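Local atomic coordinates of GCN5-related N-acetyltransferase (Brucella melitensis biovar Abortus, PDB entry 4J3G), a protein that probably transfers an acetyl group from acetyl-CoA to an amine, perhaps the N-terminal alanine of a ribosomal protein, as a member of the GNAT superfamily. Residues 39-44 with 51-56; 47-52 with 142-147; 153-156 with 160-163. All coordinates share one frame; numbering follows the deposited sequence.

Contact 1 (39-44 with 51-56)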
# COMPACT_ATOMS: atom_id res chain seq x y z
N ALA A 39 9.79 -2.04 -23.25
CA ALA A 39 10.87 -1.07 -23.46
C ALA A 39 10.67 0.14 -22.56
O ALA A 39 11.60 0.63 -21.94
CB ALA A 39 10.92 -0.64 -24.93
N ILE A 40 9.43 0.58 -22.45
CA ILE A 40 9.10 1.76 -21.65
C ILE A 40 9.27 1.43 -20.17
O ILE A 40 9.88 2.17 -19.43
CB ILE A 40 7.67 2.25 -21.97
CG1 ILE A 40 7.63 2.76 -23.42
CG2 ILE A 40 7.18 3.34 -20.99
CD1 ILE A 40 6.23 2.80 -23.99
N TYR A 41 8.76 0.29 -19.77
CA TYR A 41 8.91 -0.13 -18.39
C TYR A 41 10.38 -0.30 -17.97
O TYR A 41 10.82 0.29 -16.97
CB TYR A 41 8.18 -1.40 -18.17
CG TYR A 41 8.31 -1.93 -16.76
CD1 TYR A 41 7.48 -1.51 -15.76
CD2 TYR A 41 9.30 -2.85 -16.44
CE1 TYR A 41 7.60 -2.01 -14.45
CE2 TYR A 41 9.43 -3.36 -15.14
CZ TYR A 41 8.56 -2.93 -14.16
OH TYR A 41 8.75 -3.36 -12.86
N ASN A 42 11.18 -1.05 -18.74
CA ASN A 42 12.60 -1.18 -18.39
C ASN A 42 13.40 0.15 -18.43
O ASN A 42 14.33 0.34 -17.64
CB ASN A 42 13.29 -2.22 -19.28
CG ASN A 42 13.06 -3.66 -18.81
OD1 ASN A 42 12.79 -3.95 -17.63
ND2 ASN A 42 13.25 -4.58 -19.74
N ASP A 43 13.03 1.05 -19.34
CA ASP A 43 13.60 2.39 -19.39
C ASP A 43 13.34 3.11 -18.06
O ASP A 43 14.27 3.62 -17.48
CB ASP A 43 12.98 3.19 -20.54
CG ASP A 43 13.87 4.37 -21.00
OD1 ASP A 43 14.63 4.99 -20.21
OD2 ASP A 43 13.83 4.65 -22.22
N ALA A 44 12.08 3.07 -17.60
CA ALA A 44 11.72 3.67 -16.28
C ALA A 44 12.50 3.02 -15.12
O ALA A 44 12.98 3.73 -14.19
CB ALA A 44 10.24 3.60 -16.03
N ILE A 51 9.55 4.28 -10.93
CA ILE A 51 9.25 2.95 -10.55
C ILE A 51 10.38 2.67 -9.58
O ILE A 51 11.52 2.89 -9.92
CB ILE A 51 9.34 1.94 -11.73
CG1 ILE A 51 8.35 2.30 -12.83
CG2 ILE A 51 9.03 0.52 -11.24
CD1 ILE A 51 8.17 1.25 -13.91
N TRP A 52 10.04 2.20 -8.38
CA TRP A 52 11.05 1.86 -7.35
C TRP A 52 11.30 0.36 -7.33
O TRP A 52 11.18 -0.33 -6.30
CB TRP A 52 10.63 2.37 -5.98
CG TRP A 52 10.52 3.87 -5.92
CD1 TRP A 52 10.85 4.76 -6.89
CD2 TRP A 52 10.03 4.65 -4.81
NE1 TRP A 52 10.60 6.05 -6.46
CE2 TRP A 52 10.09 6.01 -5.19
CE3 TRP A 52 9.54 4.34 -3.55
CZ2 TRP A 52 9.70 7.04 -4.34
CZ3 TRP A 52 9.15 5.35 -2.72
CH2 TRP A 52 9.22 6.68 -3.12
N ASN A 53 11.53 -0.15 -8.53
CA ASN A 53 12.17 -1.44 -8.76
C ASN A 53 13.46 -1.15 -9.52
O ASN A 53 13.50 -0.19 -10.28
CB ASN A 53 11.29 -2.30 -9.67
CG ASN A 53 10.11 -2.94 -8.94
OD1 ASN A 53 10.05 -3.01 -7.72
ND2 ASN A 53 9.18 -3.46 -9.73
N GLU A 54 14.49 -1.95 -9.31
CA GLU A 54 15.78 -1.78 -10.01
C GLU A 54 16.03 -2.94 -10.98
O GLU A 54 16.98 -2.89 -11.78
CB GLU A 54 16.95 -1.61 -8.99
CG GLU A 54 16.99 -0.21 -8.41
CD GLU A 54 17.96 0.00 -7.23
OE1 GLU A 54 17.61 -0.39 -6.09
OE2 GLU A 54 19.01 0.66 -7.41
N THR A 55 15.14 -3.92 -10.98
CA THR A 55 15.39 -5.16 -11.69
C THR A 55 14.73 -5.13 -13.04
O THR A 55 13.53 -4.97 -13.15
CB THR A 55 14.86 -6.35 -10.90
OG1 THR A 55 15.53 -6.41 -9.64
CG2 THR A 55 15.13 -7.67 -11.65
N LEU A 56 15.52 -5.32 -14.11
CA LEU A 56 14.95 -5.40 -15.47
C LEU A 56 14.14 -6.68 -15.63
O LEU A 56 14.48 -7.73 -15.07
CB LEU A 56 16.06 -5.41 -16.54
CG LEU A 56 16.69 -4.06 -16.88
CD1 LEU A 56 17.37 -3.46 -15.67
CD2 LEU A 56 17.65 -4.18 -18.06
O HOH W 1 11.10 -4.74 -11.99

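Contact 2 (47-52 with 142-147). With EDO (1,2-ethanediol), chain G.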
# COMPACT_ATOMS: atom_id res chain seq x y z
N ASN A 47 16.37 4.21 -15.58
CA ASN A 47 16.75 5.62 -15.80
C ASN A 47 15.95 6.66 -15.02
O ASN A 47 16.08 7.85 -15.28
CB ASN A 47 16.61 5.96 -17.28
CG ASN A 47 17.58 5.19 -18.13
OD1 ASN A 47 18.72 5.00 -17.74
ND2 ASN A 47 17.11 4.68 -19.24
N THR A 48 15.08 6.22 -14.12
CA THR A 48 14.20 7.19 -13.42
C THR A 48 13.88 6.76 -12.01
O THR A 48 14.05 5.60 -11.62
CB THR A 48 12.84 7.37 -14.16
OG1 THR A 48 11.97 6.29 -13.85
CG2 THR A 48 13.03 7.45 -15.68
N LEU A 49 13.28 7.70 -11.28
CA LEU A 49 12.68 7.39 -9.96
C LEU A 49 11.14 7.24 -10.00
O LEU A 49 10.47 7.34 -8.97
CB LEU A 49 13.08 8.46 -8.96
CG LEU A 49 14.57 8.75 -8.88
CD1 LEU A 49 14.80 9.98 -8.01
CD2 LEU A 49 15.31 7.52 -8.35
N ALA A 50 10.60 6.92 -11.16
CA ALA A 50 9.15 6.65 -11.32
C ALA A 50 8.66 5.25 -10.93
O ALA A 50 7.48 5.02 -10.76
CB ALA A 50 8.76 6.93 -12.76
N ILE A 51 9.55 4.28 -10.93
CA ILE A 51 9.25 2.95 -10.55
C ILE A 51 10.38 2.67 -9.58
O ILE A 51 11.52 2.89 -9.92
CB ILE A 51 9.34 1.94 -11.73
CG1 ILE A 51 8.35 2.30 -12.83
CG2 ILE A 51 9.03 0.52 -11.24
CD1 ILE A 51 8.17 1.25 -13.91
N TRP A 52 10.04 2.20 -8.38
CA TRP A 52 11.05 1.86 -7.35
C TRP A 52 11.30 0.36 -7.33
O TRP A 52 11.18 -0.33 -6.30
CB TRP A 52 10.63 2.37 -5.98
CG TRP A 52 10.52 3.87 -5.92
CD1 TRP A 52 10.85 4.76 -6.89
CD2 TRP A 52 10.03 4.65 -4.81
NE1 TRP A 52 10.60 6.05 -6.46
CE2 TRP A 52 10.09 6.01 -5.19
CE3 TRP A 52 9.54 4.34 -3.55
CZ2 TRP A 52 9.70 7.04 -4.34
CZ3 TRP A 52 9.15 5.35 -2.72
CH2 TRP A 52 9.22 6.68 -3.12
N GLY A 142 1.02 7.55 -6.18
CA GLY A 142 2.21 7.61 -5.36
C GLY A 142 3.32 8.13 -6.21
O GLY A 142 3.70 7.51 -7.22
N ILE A 143 3.85 9.29 -5.83
CA ILE A 143 4.79 10.03 -6.64
C ILE A 143 6.02 10.34 -5.81
O ILE A 143 5.93 10.73 -4.65
CB ILE A 143 4.16 11.35 -7.11
CG1 ILE A 143 2.82 11.06 -7.82
CG2 ILE A 143 5.12 12.12 -7.98
CD1 ILE A 143 1.97 12.31 -8.12
N GLU A 144 7.17 10.16 -6.43
CA GLU A 144 8.40 10.51 -5.77
C GLU A 144 8.32 12.01 -5.44
O GLU A 144 7.99 12.81 -6.31
CB GLU A 144 9.57 10.19 -6.68
CG GLU A 144 10.91 10.37 -6.02
CD GLU A 144 11.45 11.75 -6.18
OE1 GLU A 144 11.44 12.27 -7.33
OE2 GLU A 144 11.89 12.31 -5.18
N ALA A 145 8.57 12.37 -4.20
CA ALA A 145 8.16 13.68 -3.70
C ALA A 145 8.81 14.85 -4.41
O ALA A 145 8.24 15.97 -4.38
CB ALA A 145 8.37 13.79 -2.20
N GLY A 146 10.00 14.62 -4.98
CA GLY A 146 10.75 15.64 -5.67
C GLY A 146 10.28 15.91 -7.08
O GLY A 146 10.74 16.88 -7.74
N ASN A 147 9.40 15.06 -7.58
CA ASN A 147 8.97 15.11 -8.98
C ASN A 147 7.85 16.16 -9.13
O ASN A 147 6.66 15.84 -9.25
CB ASN A 147 8.54 13.73 -9.45
CG ASN A 147 8.36 13.64 -10.96
OD1 ASN A 147 8.24 14.66 -11.64
ND2 ASN A 147 8.31 12.41 -11.49
C1 EDO G . 7.24 6.13 -7.45
O1 EDO G . 6.40 6.54 -8.55
C2 EDO G . 6.46 5.27 -6.48
O2 EDO G . 6.53 3.95 -6.95

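Contact 3 (153-156 with 160-163)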
# COMPACT_ATOMS: atom_id res chain seq x y z
N LEU A 153 1.17 17.82 -12.85
CA LEU A 153 0.39 17.13 -13.88
C LEU A 153 -0.86 16.50 -13.23
O LEU A 153 -1.99 16.69 -13.71
CB LEU A 153 1.28 16.09 -14.61
CG LEU A 153 0.77 15.23 -15.78
CD1 LEU A 153 1.92 14.75 -16.67
CD2 LEU A 153 0.01 14.05 -15.26
N HIS A 154 -0.66 15.74 -12.16
CA HIS A 154 -1.79 15.15 -11.44
C HIS A 154 -2.70 16.22 -10.87
O HIS A 154 -3.89 16.12 -10.98
CB HIS A 154 -1.31 14.19 -10.35
CG HIS A 154 -0.79 12.88 -10.87
ND1 HIS A 154 0.43 12.76 -11.49
CD2 HIS A 154 -1.30 11.63 -10.80
CE1 HIS A 154 0.62 11.49 -11.83
NE2 HIS A 154 -0.40 10.78 -11.40
N ARG A 155 -2.13 17.26 -10.28
CA ARG A 155 -2.95 18.34 -9.73
C ARG A 155 -3.85 18.99 -10.79
O ARG A 155 -4.96 19.35 -10.49
CB ARG A 155 -2.08 19.39 -9.06
CG ARG A 155 -2.90 20.41 -8.31
CD ARG A 155 -2.26 20.93 -7.03
NE ARG A 155 -0.80 21.14 -7.07
CZ ARG A 155 0.04 20.87 -6.06
NH1 ARG A 155 -0.40 20.27 -4.95
NH2 ARG A 155 1.34 21.13 -6.17
N SER A 156 -3.34 19.09 -12.01
CA SER A 156 -4.11 19.66 -13.12
C SER A 156 -5.35 18.88 -13.46
O SER A 156 -6.32 19.41 -14.05
CB SER A 156 -3.22 19.86 -14.39
OG SER A 156 -2.99 18.64 -15.13
N GLU A 160 -5.47 15.91 -5.31
CA GLU A 160 -5.01 16.73 -4.17
C GLU A 160 -3.95 15.97 -3.41
O GLU A 160 -3.97 14.73 -3.39
CB GLU A 160 -6.18 17.09 -3.22
CG GLU A 160 -7.34 17.85 -3.89
CD GLU A 160 -8.17 18.71 -2.91
OE1 GLU A 160 -8.30 18.37 -1.71
OE2 GLU A 160 -8.70 19.75 -3.36
N GLU A 161 -3.04 16.70 -2.76
CA GLU A 161 -2.04 16.03 -1.94
C GLU A 161 -2.63 15.51 -0.64
O GLU A 161 -3.42 16.16 0.02
CB GLU A 161 -0.87 16.96 -1.59
CG GLU A 161 -0.16 17.50 -2.78
CD GLU A 161 1.17 18.14 -2.43
OE1 GLU A 161 1.53 18.25 -1.19
OE2 GLU A 161 1.86 18.49 -3.40
N CYS A 162 -2.19 14.33 -0.26
CA CYS A 162 -2.58 13.69 1.00
C CYS A 162 -1.47 13.94 1.99
O CYS A 162 -1.73 14.39 3.11
CB CYS A 162 -2.77 12.23 0.76
SG CYS A 162 -4.13 11.90 -0.39
N GLY A 163 -0.24 13.67 1.60
CA GLY A 163 0.89 13.74 2.52
C GLY A 163 2.05 12.91 2.05
O GLY A 163 1.96 12.23 1.03
O HOH W 2 -3.14 19.44 -3.19

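Contact 1 (39-44 with 51-56)
Y41, N42 and A44 on helix 34-47 touch the loop 51-56, which comes back past the helix with its CA atoms nearest at two places, A44 to I51 at 6.3 Å and N42 to L56 at 5.6 Å. This is the first helix of the GNAT fold and the link that leads to the second, helix 59-72. I51 fills the apolar side of the contact. Its CD1 lies 3.4 Å from CE1 of Y41, meeting the ring obliquely, and 3.8 Å from CB of A44. With CG anti to the backbone N (chi1 178°), the Y41 ring slants out toward the C-terminal end of the helix and the loop, and R62 makes a cation-pi contact with it. At the phenol end, OH comes within 3.2 Å of N53 ND2, the amide plane turned 70° from the ring. Farther along, OD1 of N42 sits 3.4 Å from CA of L56 and accepts a hydrogen bond from the backbone N of V57, so the loop is gripped one residue beyond the segment. Between the phenol and the loop a water is hydrogen-bonded to Y41 OH at 2.9 Å and donates to the carbonyl O of T55 at 2.7 Å.

Contact 2 (47-52 with 142-147)
In one of its two modelled conformers, for which this account holds, W52 sets its indole at about a right angle to the chain of E144. E144 comes to the rim of the benzo ring, where its CG lies close to the ring plane, 3.9 Å from W52 CZ2. E144 CG stands anti to the backbone N (chi1 -173°), and the chain bends at chi2 (-90°), so the methylenes face the indole while the carboxylate turns back over its own turn. There OE2 accepts a hydrogen bond from G146 N at 3.0 Å, met from above the carboxylate plane, inside the type I turn E144-N147. L49 approaches the same methylenes obliquely: its CB is 4.1 Å from E144 CG, and its carbonyl O is 3.8 Å from E144 CB. That carbonyl also receives W52 NE1 at 2.8 Å. The bond is bent, 132° at the hydrogen, with the donor above the carbonyl plane, and links the ring to its own loop. One indole face carries a 1,2-ethanediol, probably from the crystallisation liquor, whose C1 lies 3.5 Å above the plane toward the rim. Its O1 lies between the carbonyl O atoms of A50 and G142. The contact joins the loop after helix 34-47 to the end of strand 138-144, which lies between 103-110 and 174-184 in the GNAT sheet. W52 also packs on L176 and L178 of strand 174-184 and meets F100 of the second subunit, while N147 caps the start of helix 148-156 through S150 N.

Contact 3 (153-156 with 160-163)
R155, near the end of helix 148-156, crosses to E161 on strand 160-171, and the bridge between them carries this surface contact. The nearest CA atoms, R155 and E160, are 6.1 Å apart, but the interaction is made farther out. From CB, which does not itself aim at the strand, the chain leaves with CG anti to the backbone N (chi1 -172°). CB, CG, CD and NE make no close contact with 160-163. Bends at chi2 and chi3 then bring the guanidinium round to E161. CZ is still 4.0 Å from OE2, and the closest approach belongs to NH1, which donates to E161 OE2 at 3.3 Å in a salt bridge. Helix, short connection and returning strand form the C-terminal part of the GNAT fold, in which strand 160-171 lies beside strand 174-184 and is outermost within this chain, with C162 packing on T164 of the second subunit. The bridge is fairly long and bent, 144° at the hydrogen, and OE2 is met from above its carboxylate plane although the two flat groups are only 26° apart. NH1 also approaches the aliphatic part of the glutamate, 3.5 Å from CG, while NH2 stays 3.9 Å from OE2; only NH1 makes the bond. A water near the guanidinium plane accepts a bond from E161 N at 2.8 Å and a weak one from R155 NH1. Farther along the strand, the backbones of C162 and G163 both pair with F180 of strand 174-184, a classic beta bulge.

Contacts 1 and 2 share I51 and W52, and their centres are 11 Å apart: one loop turns I51 back to helix 34-47 and W52 the other way, to E144. Contact 3 follows in the chain, its centre 14 Å from that of contact 2, and the two touch where I143 CD1 packs at 3.7 Å from H154 ND1. Contacts 1 and 3 lie about 24 Å apart between centres, though both touch the second subunit. In GNAT enzymes acetyl-CoA usually binds where the parallel pair, here strands 103-110 and 138-144, splays apart, so contact 2 probably lies near that region. The sulfate about 6 Å from the Y41 side chain and the 1,2-ethanediol may mark pockets, though both probably come from the crystallisation liquor.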